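Local coordinates for myosin-2 (Saccharomyces cerevisiae, PDB 6IXO), which carries organelles and other cargo along actin cables, gripping receptor proteins through the globular tail domain described here, at residues G101-Y112 against F151-W162. Sequence-based numbering, arbitrary orientation.
Sequences GVFWLANVRELY and FEALSYNIYNIW
The indole of Trp162 lies across the backbone of Gly101, whose CA stands over the five-membered ring, 3.7 Å from its centroid, in a CH-pi contact. A chi1 of -175° swings the indole away from its own backbone N and across to the facing helix, where Leu105 CD1 meets the six-membered ring at CE3 (3.6 Å) and Val102 CG2 meets CH2; NE1 is hydrogen-bonded to the carbonyl of Leu97, one turn before Gly101 on helix 97-124. Replacing the indole with the methyl of an alanine is likely to open a gap beside Gly101 and Leu105 and leave the Leu97 carbonyl without this donor. Midway, Val108 is a knob in a hole formed by Phe151, Leu154, Ser155 and Ile158, its CG2 3.7 Å from Ile158 CD1. At the other end Leu111 CB sits over the centre of the Phe151 ring, while Tyr112 turns a ring edge to Phe151 CB. Polar links run through water: one molecule donates to Leu105 O and Ser155 OG, another joins Arg109 NH1 to that hydroxyl, which also bonds Asp379. Segments 101-112 and 151-162, antiparallel at 165° with axes 9.5 Å apart, thus illustrate packing in an all-helical cargo-binding domain: no direct hydrogen bond crosses, so cohesion rests on apolar fit, supplemented by bridging waters.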
# COMPACT_ATOMS: atom_id res chain seq x y z
N GLY A 101 -4.99 -6.91 -2.45
CA GLY A 101 -3.60 -6.62 -2.12
C GLY A 101 -3.32 -6.71 -0.64
O GLY A 101 -2.29 -7.21 -0.21
N VAL A 102 -4.23 -6.21 0.18
CA VAL A 102 -3.99 -6.24 1.62
C VAL A 102 -4.01 -7.71 2.11
O VAL A 102 -3.20 -8.13 2.95
CB VAL A 102 -5.05 -5.40 2.38
CG1 VAL A 102 -4.87 -5.53 3.89
CG2 VAL A 102 -4.96 -3.87 1.92
N PHE A 103 -4.95 -8.45 1.55
CA PHE A 103 -5.09 -9.88 1.81
C PHE A 103 -3.75 -10.58 1.59
O PHE A 103 -3.26 -11.32 2.46
CB PHE A 103 -6.16 -10.47 0.87
CG PHE A 103 -6.34 -11.97 1.02
CD1 PHE A 103 -7.18 -12.48 2.01
CD2 PHE A 103 -5.71 -12.84 0.14
CE1 PHE A 103 -7.36 -13.87 2.15
CE2 PHE A 103 -5.91 -14.25 0.26
CZ PHE A 103 -6.74 -14.73 1.26
N TRP A 104 -3.14 -10.36 0.42
CA TRP A 104 -1.89 -11.04 0.12
C TRP A 104 -0.74 -10.51 0.97
O TRP A 104 0.14 -11.27 1.36
CB TRP A 104 -1.56 -10.96 -1.38
CG TRP A 104 -2.36 -11.98 -2.10
CD1 TRP A 104 -3.39 -11.78 -2.94
CD2 TRP A 104 -2.25 -13.40 -1.91
NE1 TRP A 104 -3.93 -12.97 -3.34
CE2 TRP A 104 -3.26 -13.99 -2.71
CE3 TRP A 104 -1.42 -14.22 -1.16
CZ2 TRP A 104 -3.43 -15.36 -2.78
CZ3 TRP A 104 -1.62 -15.61 -1.21
CH2 TRP A 104 -2.61 -16.15 -2.02
N LEU A 105 -0.73 -9.21 1.28
CA LEU A 105 0.27 -8.70 2.22
C LEU A 105 0.17 -9.42 3.57
O LEU A 105 1.19 -9.76 4.19
CB LEU A 105 0.09 -7.17 2.42
CG LEU A 105 0.51 -6.31 1.18
CD1 LEU A 105 0.12 -4.81 1.41
CD2 LEU A 105 2.01 -6.44 0.91
N ALA A 106 -1.07 -9.60 4.05
CA ALA A 106 -1.26 -10.27 5.35
C ALA A 106 -0.69 -11.70 5.28
O ALA A 106 -0.00 -12.18 6.21
CB ALA A 106 -2.72 -10.32 5.70
N ASN A 107 -0.99 -12.38 4.18
CA ASN A 107 -0.61 -13.79 4.07
C ASN A 107 0.89 -13.99 3.92
O ASN A 107 1.49 -14.90 4.52
CB ASN A 107 -1.37 -14.45 2.91
CG ASN A 107 -2.70 -14.96 3.36
OD1 ASN A 107 -2.81 -16.07 3.93
ND2 ASN A 107 -3.73 -14.11 3.22
N VAL A 108 1.51 -13.13 3.14
CA VAL A 108 2.97 -13.22 2.97
C VAL A 108 3.65 -12.82 4.27
O VAL A 108 4.67 -13.42 4.67
CB VAL A 108 3.45 -12.36 1.78
CG1 VAL A 108 4.97 -12.27 1.76
CG2 VAL A 108 2.94 -12.98 0.46
N ARG A 109 3.07 -11.85 5.00
CA ARG A 109 3.64 -11.54 6.31
C ARG A 109 3.53 -12.75 7.24
O ARG A 109 4.42 -13.00 8.08
CB ARG A 109 2.93 -10.33 6.96
CG ARG A 109 3.57 -9.93 8.29
CD ARG A 109 5.03 -9.50 8.07
NE ARG A 109 5.62 -8.90 9.28
CZ ARG A 109 6.90 -8.51 9.37
NH1 ARG A 109 7.74 -8.69 8.32
NH2 ARG A 109 7.35 -7.99 10.51
N GLU A 110 2.43 -13.48 7.14
CA GLU A 110 2.27 -14.63 8.05
C GLU A 110 3.31 -15.72 7.69
O GLU A 110 3.87 -16.37 8.55
CB GLU A 110 0.84 -15.20 7.94
CG GLU A 110 0.56 -16.40 8.86
CD GLU A 110 0.23 -15.95 10.27
OE1 GLU A 110 0.24 -14.72 10.52
OE2 GLU A 110 -0.06 -16.82 11.10
N LEU A 111 3.55 -15.90 6.40
CA LEU A 111 4.53 -16.88 5.92
C LEU A 111 5.93 -16.50 6.36
O LEU A 111 6.72 -17.33 6.82
CB LEU A 111 4.48 -16.98 4.40
CG LEU A 111 3.28 -17.71 3.81
CD1 LEU A 111 3.17 -17.50 2.28
CD2 LEU A 111 3.37 -19.23 4.18
N TYR A 112 6.26 -15.23 6.19
CA TYR A 112 7.60 -14.78 6.51
C TYR A 112 7.81 -14.95 8.00
O TYR A 112 8.84 -15.44 8.46
CB TYR A 112 7.81 -13.31 6.06
CG TYR A 112 9.14 -12.75 6.52
CD1 TYR A 112 10.33 -13.13 5.89
CD2 TYR A 112 9.22 -11.88 7.60
CE1 TYR A 112 11.57 -12.66 6.33
CE2 TYR A 112 10.46 -11.37 8.03
CZ TYR A 112 11.63 -11.77 7.40
OH TYR A 112 12.85 -11.27 7.81
N PHE A 151 11.18 -15.07 1.14
CA PHE A 151 9.92 -14.44 1.58
C PHE A 151 10.08 -12.95 1.89
O PHE A 151 9.17 -12.17 1.67
CB PHE A 151 9.34 -15.18 2.81
CG PHE A 151 8.53 -16.38 2.42
CD1 PHE A 151 7.52 -16.27 1.49
CD2 PHE A 151 8.78 -17.62 2.94
CE1 PHE A 151 6.79 -17.35 1.08
CE2 PHE A 151 8.03 -18.72 2.54
CZ PHE A 151 7.05 -18.57 1.59
N GLU A 152 11.24 -12.55 2.38
CA GLU A 152 11.53 -11.14 2.53
C GLU A 152 11.45 -10.43 1.17
O GLU A 152 10.79 -9.37 1.03
CB GLU A 152 12.91 -10.98 3.16
CG GLU A 152 13.38 -9.54 3.29
CD GLU A 152 14.79 -9.47 3.90
OE1 GLU A 152 14.91 -9.28 5.12
OE2 GLU A 152 15.78 -9.61 3.14
N ALA A 153 12.08 -11.03 0.16
CA ALA A 153 12.01 -10.49 -1.20
C ALA A 153 10.57 -10.49 -1.72
O ALA A 153 10.12 -9.48 -2.32
CB ALA A 153 12.95 -11.28 -2.16
N LEU A 154 9.84 -11.58 -1.49
CA LEU A 154 8.44 -11.63 -1.94
C LEU A 154 7.60 -10.48 -1.33
O LEU A 154 6.84 -9.79 -2.03
CB LEU A 154 7.78 -12.96 -1.57
CG LEU A 154 6.30 -13.15 -1.97
CD1 LEU A 154 6.13 -13.03 -3.51
CD2 LEU A 154 5.79 -14.54 -1.51
N SER A 155 7.73 -10.30 -0.02
CA SER A 155 7.00 -9.23 0.68
C SER A 155 7.32 -7.87 0.04
O SER A 155 6.41 -7.08 -0.27
CB SER A 155 7.39 -9.24 2.16
OG SER A 155 6.65 -8.29 2.92
N TYR A 156 8.61 -7.60 -0.17
CA TYR A 156 9.07 -6.36 -0.81
C TYR A 156 8.46 -6.18 -2.19
O TYR A 156 7.93 -5.08 -2.54
CB TYR A 156 10.59 -6.39 -0.92
CG TYR A 156 11.20 -5.12 -1.51
CD1 TYR A 156 11.54 -4.05 -0.68
CD2 TYR A 156 11.45 -5.01 -2.88
CE1 TYR A 156 12.11 -2.89 -1.20
CE2 TYR A 156 12.03 -3.82 -3.42
CZ TYR A 156 12.34 -2.78 -2.56
OH TYR A 156 12.92 -1.63 -3.04
N ASN A 157 8.54 -7.24 -2.98
CA ASN A 157 8.03 -7.25 -4.34
C ASN A 157 6.56 -6.99 -4.38
O ASN A 157 6.11 -6.11 -5.11
CB ASN A 157 8.36 -8.60 -5.05
CG ASN A 157 9.81 -8.72 -5.35
OD1 ASN A 157 10.56 -7.75 -5.15
ND2 ASN A 157 10.25 -9.90 -5.82
N ILE A 158 5.78 -7.73 -3.60
CA ILE A 158 4.33 -7.55 -3.75
C ILE A 158 3.90 -6.20 -3.12
O ILE A 158 2.94 -5.59 -3.56
CB ILE A 158 3.48 -8.73 -3.17
CG1 ILE A 158 3.67 -8.93 -1.66
CG2 ILE A 158 3.73 -9.99 -3.98
CD1 ILE A 158 2.44 -9.64 -1.05
N TYR A 159 4.65 -5.72 -2.14
CA TYR A 159 4.33 -4.40 -1.56
C TYR A 159 4.50 -3.32 -2.66
O TYR A 159 3.64 -2.44 -2.85
CB TYR A 159 5.23 -4.09 -0.37
CG TYR A 159 4.89 -2.71 0.21
CD1 TYR A 159 3.82 -2.56 1.07
CD2 TYR A 159 5.65 -1.59 -0.11
CE1 TYR A 159 3.47 -1.30 1.62
CE2 TYR A 159 5.32 -0.29 0.41
CZ TYR A 159 4.24 -0.17 1.26
OH TYR A 159 3.92 1.05 1.83
N ASN A 160 5.61 -3.43 -3.40
CA ASN A 160 5.89 -2.44 -4.45
C ASN A 160 5.01 -2.57 -5.67
O ASN A 160 4.64 -1.58 -6.30
CB ASN A 160 7.35 -2.53 -4.83
CG ASN A 160 8.19 -1.68 -3.95
OD1 ASN A 160 8.21 -0.47 -4.11
ND2 ASN A 160 8.83 -2.28 -2.94
N ILE A 161 4.71 -3.80 -6.04
CA ILE A 161 3.81 -4.03 -7.17
C ILE A 161 2.44 -3.42 -6.86
O ILE A 161 1.83 -2.71 -7.68
CB ILE A 161 3.67 -5.52 -7.46
CG1 ILE A 161 4.97 -6.05 -8.12
CG2 ILE A 161 2.45 -5.81 -8.36
CD1 ILE A 161 5.05 -7.62 -8.13
N TRP A 162 1.97 -3.69 -5.65
CA TRP A 162 0.66 -3.21 -5.22
C TRP A 162 0.62 -1.69 -5.10
O TRP A 162 -0.32 -1.06 -5.57
CB TRP A 162 0.32 -3.82 -3.88
CG TRP A 162 -1.08 -3.50 -3.36
CD1 TRP A 162 -2.29 -3.78 -3.99
CD2 TRP A 162 -1.40 -2.87 -2.13
NE1 TRP A 162 -3.33 -3.38 -3.17
CE2 TRP A 162 -2.80 -2.83 -2.03
CE3 TRP A 162 -0.63 -2.34 -1.09
CZ2 TRP A 162 -3.46 -2.27 -0.93
CZ3 TRP A 162 -1.28 -1.81 0.02
CH2 TRP A 162 -2.67 -1.78 0.10
O HOH W 1 4.08 -9.07 3.12
O HOH W 2 7.42 -9.27 5.68
O HOH W 3 12.62 -8.28 6.76